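Local atomic coordinates of N-acylethanolamine-hydrolyzing acid amidase subunit alpha (Caenorhabditis elegans, PDB entry 6DY3), a protein that forms, with the beta subunit, an autocatalytically cleaved heterodimer that probably hydrolyses fatty acid amides such as N-palmitoylethanolamine to ethanolamine and free fatty acid. Residues N30-I33 against K34-E38; Q56-V59 against W60-A63. One frame throughout, in Å; residues are numbered along the deposited sequence.

Contact 1. Residues N30-I33 against K34-E38; sequences NQVI and KDHLE. With FUC (alpha-L-fucopyranose), chain I.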
loop_
_atom_site.group_PDB
_atom_site.type_symbol
_atom_site.label_atom_id
_atom_site.label_comp_id
_atom_site.label_asym_id
_atom_site.label_seq_id
_atom_site.Cartn_x
_atom_site.Cartn_y
_atom_site.Cartn_z
ATOM N N ASN A 30 8.871 -5.461 18.133
ATOM C CA ASN A 30 8.539 -5.376 19.552
ATOM C C ASN A 30 8.129 -3.959 19.942
ATOM O O ASN A 30 7.094 -3.757 20.587
ATOM C CB ASN A 30 9.724 -5.837 20.399
ATOM C CG ASN A 30 10.080 -7.288 20.166
ATOM O OD1 ASN A 30 9.309 -8.050 19.591
ATOM N ND2 ASN A 30 11.265 -7.676 20.606
ATOM N N GLN A 31 8.932 -2.964 19.563
ATOM C CA GLN A 31 8.658 -1.599 19.994
ATOM C C GLN A 31 7.377 -1.067 19.366
ATOM O O GLN A 31 6.602 -0.361 20.022
ATOM C CB GLN A 31 9.843 -0.699 19.651
ATOM C CG GLN A 31 9.876 0.602 20.418
ATOM C CD GLN A 31 9.887 0.389 21.922
ATOM O OE1 GLN A 31 10.782 -0.268 22.464
ATOM N NE2 GLN A 31 8.888 0.943 22.606
ATOM N N VAL A 32 7.148 -1.381 18.089
ATOM C CA VAL A 32 5.916 -0.967 17.422
ATOM C C VAL A 32 4.704 -1.520 18.161
ATOM O O VAL A 32 3.746 -0.793 18.452
ATOM C CB VAL A 32 5.932 -1.413 15.947
ATOM C CG1 VAL A 32 4.565 -1.210 15.293
ATOM C CG2 VAL A 32 7.008 -0.655 15.177
ATOM N N ILE A 33 4.721 -2.821 18.466
ATOM C CA ILE A 33 3.591 -3.440 19.155
ATOM C C ILE A 33 3.434 -2.853 20.552
ATOM O O ILE A 33 2.319 -2.552 20.997
ATOM C CB ILE A 33 3.769 -4.972 19.201
ATOM C CG1 ILE A 33 3.809 -5.566 17.786
ATOM C CG2 ILE A 33 2.662 -5.625 20.022
ATOM C CD1 ILE A 33 2.585 -5.278 16.940
ATOM N N LYS A 34 4.548 -2.672 21.262
ATOM C CA LYS A 34 4.475 -2.155 22.624
ATOM C C LYS A 34 3.851 -0.764 22.656
ATOM O O LYS A 34 3.094 -0.437 23.577
ATOM C CB LYS A 34 5.872 -2.137 23.244
ATOM C CG LYS A 34 5.902 -1.704 24.694
ATOM C CD LYS A 34 7.329 -1.605 25.209
ATOM C CE LYS A 34 7.367 -1.117 26.647
ATOM N NZ LYS A 34 8.758 -1.022 27.167
ATOM N N ASP A 35 4.146 0.065 21.653
ATOM C CA ASP A 35 3.642 1.433 21.644
ATOM C C ASP A 35 2.169 1.524 21.271
ATOM O O ASP A 35 1.514 2.507 21.633
ATOM C CB ASP A 35 4.461 2.293 20.681
ATOM C CG ASP A 35 5.882 2.514 21.159
ATOM O OD1 ASP A 35 6.722 2.934 20.335
ATOM O OD2 ASP A 35 6.164 2.270 22.354
ATOM N N HIS A 36 1.633 0.538 20.552
ATOM C CA HIS A 36 0.237 0.561 20.135
ATOM C C HIS A 36 -0.579 -0.548 20.791
ATOM O O HIS A 36 -1.698 -0.833 20.353
ATOM C CB HIS A 36 0.141 0.462 18.612
ATOM C CG HIS A 36 0.923 1.513 17.889
ATOM N ND1 HIS A 36 2.266 1.384 17.615
ATOM C CD2 HIS A 36 0.549 2.712 17.385
ATOM C CE1 HIS A 36 2.688 2.458 16.971
ATOM N NE2 HIS A 36 1.665 3.280 16.818
ATOM N N LEU A 37 -0.050 -1.168 21.848
ATOM C CA LEU A 37 -0.725 -2.313 22.450
ATOM C C LEU A 37 -2.150 -1.967 22.863
ATOM O O LEU A 37 -3.023 -2.842 22.894
ATOM C CB LEU A 37 0.077 -2.800 23.657
ATOM C CG LEU A 37 -0.398 -4.078 24.346
ATOM C CD1 LEU A 37 -0.218 -5.271 23.428
ATOM C CD2 LEU A 37 0.352 -4.275 25.650
ATOM N N GLU A 38 -2.400 -0.696 23.179
ATOM C CA GLU A 38 -3.718 -0.270 23.633
ATOM C C GLU A 38 -4.773 -0.463 22.551
ATOM O O GLU A 38 -5.926 -0.797 22.849
ATOM C CB GLU A 38 -3.641 1.197 24.065
ATOM C CG GLU A 38 -4.968 1.869 24.362
ATOM C CD GLU A 38 -4.859 3.386 24.381
ATOM O OE1 GLU A 38 -3.730 3.913 24.250
ATOM O OE2 GLU A 38 -5.905 4.057 24.508
HETATM C C1 FUC I . -10.149 4.089 22.911
HETATM C C2 FUC I . -10.757 3.023 21.931
HETATM C C3 FUC I . -9.933 1.739 21.886
HETATM C C4 FUC I . -9.469 1.380 23.285
HETATM C C5 FUC I . -8.491 2.444 23.785
HETATM C C6 FUC I . -8.409 2.496 25.313
HETATM O O2 FUC I . -10.946 3.539 20.618
HETATM O O3 FUC I . -10.728 0.652 21.394
HETATM O O4 FUC I . -10.578 1.289 24.164
HETATM O O5 FUC I . -8.798 3.791 23.306
HETATM O O HOH W 1 9.906 0.723 25.671
#

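Contact 2. Residues Q56-V59 against W60-A63; sequences QPFV and WWAA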
loop_
_atom_site.group_PDB
_atom_site.type_symbol
_atom_site.label_atom_id
_atom_site.label_comp_id
_atom_site.label_asym_id
_atom_site.label_seq_id
_atom_site.Cartn_x
_atom_site.Cartn_y
_atom_site.Cartn_z
ATOM N N GLN A 56 -15.439 -17.249 7.230
ATOM C CA GLN A 56 -14.600 -17.092 8.415
ATOM C C GLN A 56 -14.068 -18.428 8.903
ATOM O O GLN A 56 -12.867 -18.515 9.216
ATOM C CB GLN A 56 -15.372 -16.355 9.509
ATOM C CG GLN A 56 -15.513 -14.869 9.230
ATOM C CD GLN A 56 -16.080 -14.116 10.400
ATOM O OE1 GLN A 56 -16.175 -14.654 11.503
ATOM N NE2 GLN A 56 -16.463 -12.862 10.172
ATOM N N PRO A 57 -14.871 -19.490 8.999
ATOM C CA PRO A 57 -14.303 -20.776 9.424
ATOM C C PRO A 57 -13.148 -21.228 8.554
ATOM O O PRO A 57 -12.185 -21.810 9.069
ATOM C CB PRO A 57 -15.504 -21.725 9.327
ATOM C CG PRO A 57 -16.678 -20.845 9.473
ATOM C CD PRO A 57 -16.320 -19.584 8.776
ATOM N N PHE A 58 -13.199 -20.954 7.248
ATOM C CA PHE A 58 -12.105 -21.369 6.377
ATOM C C PHE A 58 -10.858 -20.523 6.591
ATOM O O PHE A 58 -9.740 -21.049 6.571
ATOM C CB PHE A 58 -12.519 -21.291 4.910
ATOM C CG PHE A 58 -11.395 -21.612 3.972
ATOM C CD1 PHE A 58 -10.631 -20.596 3.413
ATOM C CD2 PHE A 58 -11.061 -22.930 3.695
ATOM C CE1 PHE A 58 -9.580 -20.888 2.569
ATOM C CE2 PHE A 58 -10.012 -23.227 2.847
ATOM C CZ PHE A 58 -9.269 -22.204 2.286
ATOM N N VAL A 59 -11.026 -19.213 6.782
ATOM C CA VAL A 59 -9.875 -18.332 6.958
ATOM C C VAL A 59 -9.076 -18.750 8.183
ATOM O O VAL A 59 -7.844 -18.854 8.139
ATOM C CB VAL A 59 -10.332 -16.863 7.052
ATOM C CG1 VAL A 59 -9.186 -15.955 7.483
ATOM C CG2 VAL A 59 -10.882 -16.399 5.711
ATOM N N TRP A 60 -9.762 -19.002 9.295
ATOM C CA TRP A 60 -9.048 -19.379 10.508
ATOM C C TRP A 60 -8.347 -20.720 10.333
ATOM O O TRP A 60 -7.220 -20.903 10.810
ATOM C CB TRP A 60 -10.009 -19.415 11.696
ATOM C CG TRP A 60 -10.866 -18.183 11.800
ATOM C CD1 TRP A 60 -12.199 -18.135 12.085
ATOM C CD2 TRP A 60 -10.452 -16.824 11.592
ATOM N NE1 TRP A 60 -12.640 -16.831 12.077
ATOM C CE2 TRP A 60 -11.586 -16.010 11.776
ATOM C CE3 TRP A 60 -9.233 -16.219 11.270
ATOM C CZ2 TRP A 60 -11.539 -14.627 11.653
ATOM C CZ3 TRP A 60 -9.188 -14.846 11.150
ATOM C CH2 TRP A 60 -10.334 -14.063 11.340
ATOM N N TRP A 61 -8.983 -21.663 9.637
ATOM C CA TRP A 61 -8.345 -22.952 9.395
ATOM C C TRP A 61 -7.107 -22.794 8.518
ATOM O O TRP A 61 -6.040 -23.336 8.827
ATOM C CB TRP A 61 -9.335 -23.916 8.745
ATOM C CG TRP A 61 -8.689 -25.192 8.323
ATOM C CD1 TRP A 61 -8.457 -26.279 9.103
ATOM C CD2 TRP A 61 -8.164 -25.503 7.030
ATOM N NE1 TRP A 61 -7.826 -27.257 8.377
ATOM C CE2 TRP A 61 -7.635 -26.804 7.100
ATOM C CE3 TRP A 61 -8.093 -24.811 5.819
ATOM C CZ2 TRP A 61 -7.044 -27.429 6.009
ATOM C CZ3 TRP A 61 -7.509 -25.431 4.737
ATOM C CH2 TRP A 61 -6.993 -26.728 4.838
ATOM N N ALA A 62 -7.238 -22.067 7.407
ATOM C CA ALA A 62 -6.110 -21.869 6.503
ATOM C C ALA A 62 -5.005 -21.045 7.154
ATOM O O ALA A 62 -3.818 -21.280 6.901
ATOM C CB ALA A 62 -6.584 -21.196 5.214
ATOM N N ALA A 63 -5.371 -20.077 7.994
ATOM C CA ALA A 63 -4.370 -19.196 8.583
ATOM C C ALA A 63 -3.455 -19.916 9.564
ATOM O O ALA A 63 -2.331 -19.457 9.795
ATOM C CB ALA A 63 -5.056 -18.024 9.283
#

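Contact 1. Residues N30-I33 against K34-E38
Gln31 and Asp35 meet one turn apart on the outer side of helix 30-36, the amide of the first donating from NE2 to OD2 of the second over 3.0 Å. The bond lies close to the amide plane, but NE2 comes in from above the carboxylate, 37° out of its plane, and the two flat groups are turned 46° against each other. A bend at chi2 folds the Gln31 chain so that NE2 faces the carboxylate. Lys34, three residues after Gln31 and extended throughout, sends NZ to a water that Gln31 NE2 also donates to; the water lies 2.6 Å from the lysine NZ. The other carboxylate oxygen of Asp35, OD1, is bound by Tyr17 OH. With an alanine in place of Asp35, Gln31 NE2 and Tyr17 OH would probably each lose their carboxylate partner, leaving the amide freer to turn.

On the buried side, His36 brings its ring edge-on to the backbone: ND1 donates to Val32 O at 2.8 Å, nearly straight at 174° and with the oxygen in the ring plane. Val32 O also accepts from His36 N at 3.3 Å, so two donors of one residue meet a single carbonyl, and the straight ND1 bond holds the ring's rotation. Ile33 packs against Ile81 of helix 72-85 and Leu51 of the beta subunit. Backbone bonds such as Lys34 N to Asn30 O (2.8 Å) mark an amphipathic alpha-helix, with an i to i+4 Gln-Asp pair outside and a histidine side chain bound to the carbonyl four residues back.

Contact 2. Residues Q56-V59 against W60-A63
Trp60 N, Trp61 N, Ala62 N and Ala63 N each donate to the carbonyl four residues back, Gln56 O to Val59 O in order, the regular ladder of an alpha-helix; Ala62 N to Phe58 O measures 2.8 Å.

The Trp60 indole lies across the first of these carbonyls. Gln56 O sits above one ring face, offset toward the rim and 3.0 Å from Trp60 CD1, while Trp60 N binds the same oxygen. With CG beside the backbone N (chi1 -49°), the indole folds back over the preceding turn. Val59 CG1 meets the ring too, in an off-centre CH-pi contact 4.2 Å from the centroid of the six-membered ring. The Gln56 side chain runs alongside the indole and points the same way, its amide plane 63° from the ring, with NE2 bound to Ile51 O. Trp60 also packs on Ile51 and on Glu91 of helix 89-97.

Elsewhere on the helix, Phe58 and Trp61 cross obliquely with ring planes 41° apart. Their nearest atoms, Phe58 CE2 and Trp61 CZ3, are 3.8 Å from each other, whereas Ala62 CB lies over a face of the Phe58 ring, 4.0 Å from CE1. Trp61 also makes a cation-pi contact with Lys65.

Val59 packs on Phe84 and Ala62 on Phe88, both of the beta subunit, and Ala63 on Val93 of helix 89-97. This is a subunit-interface helix that buries its small and branched residues and carries the aromatic side chains of Phe58 and Trp61 on its exposed side, consistent with the protein's membrane association.

In the fold
Contacts 1 and 2 each lie within a single helix, 30-36 and 56-63, on opposite sides of the chain's centre, with nearest atoms about 16 Å apart and no touch between them. Both are partly buried, three touching residues buried and three exposed in each, and both helices turn a face to the beta subunit. Their partners within the chain differ: helix 72-85 beside contact 1, helix 89-97 beside contact 2. Exposed chemistry separates them further. Contact 1 relies on polar and charged groups joined by direct and water-mediated bonds, whereas the outer side of contact 2 is largely aromatic, with an oblique Phe58-Trp61 ring contact in place of polar bonds between side chains.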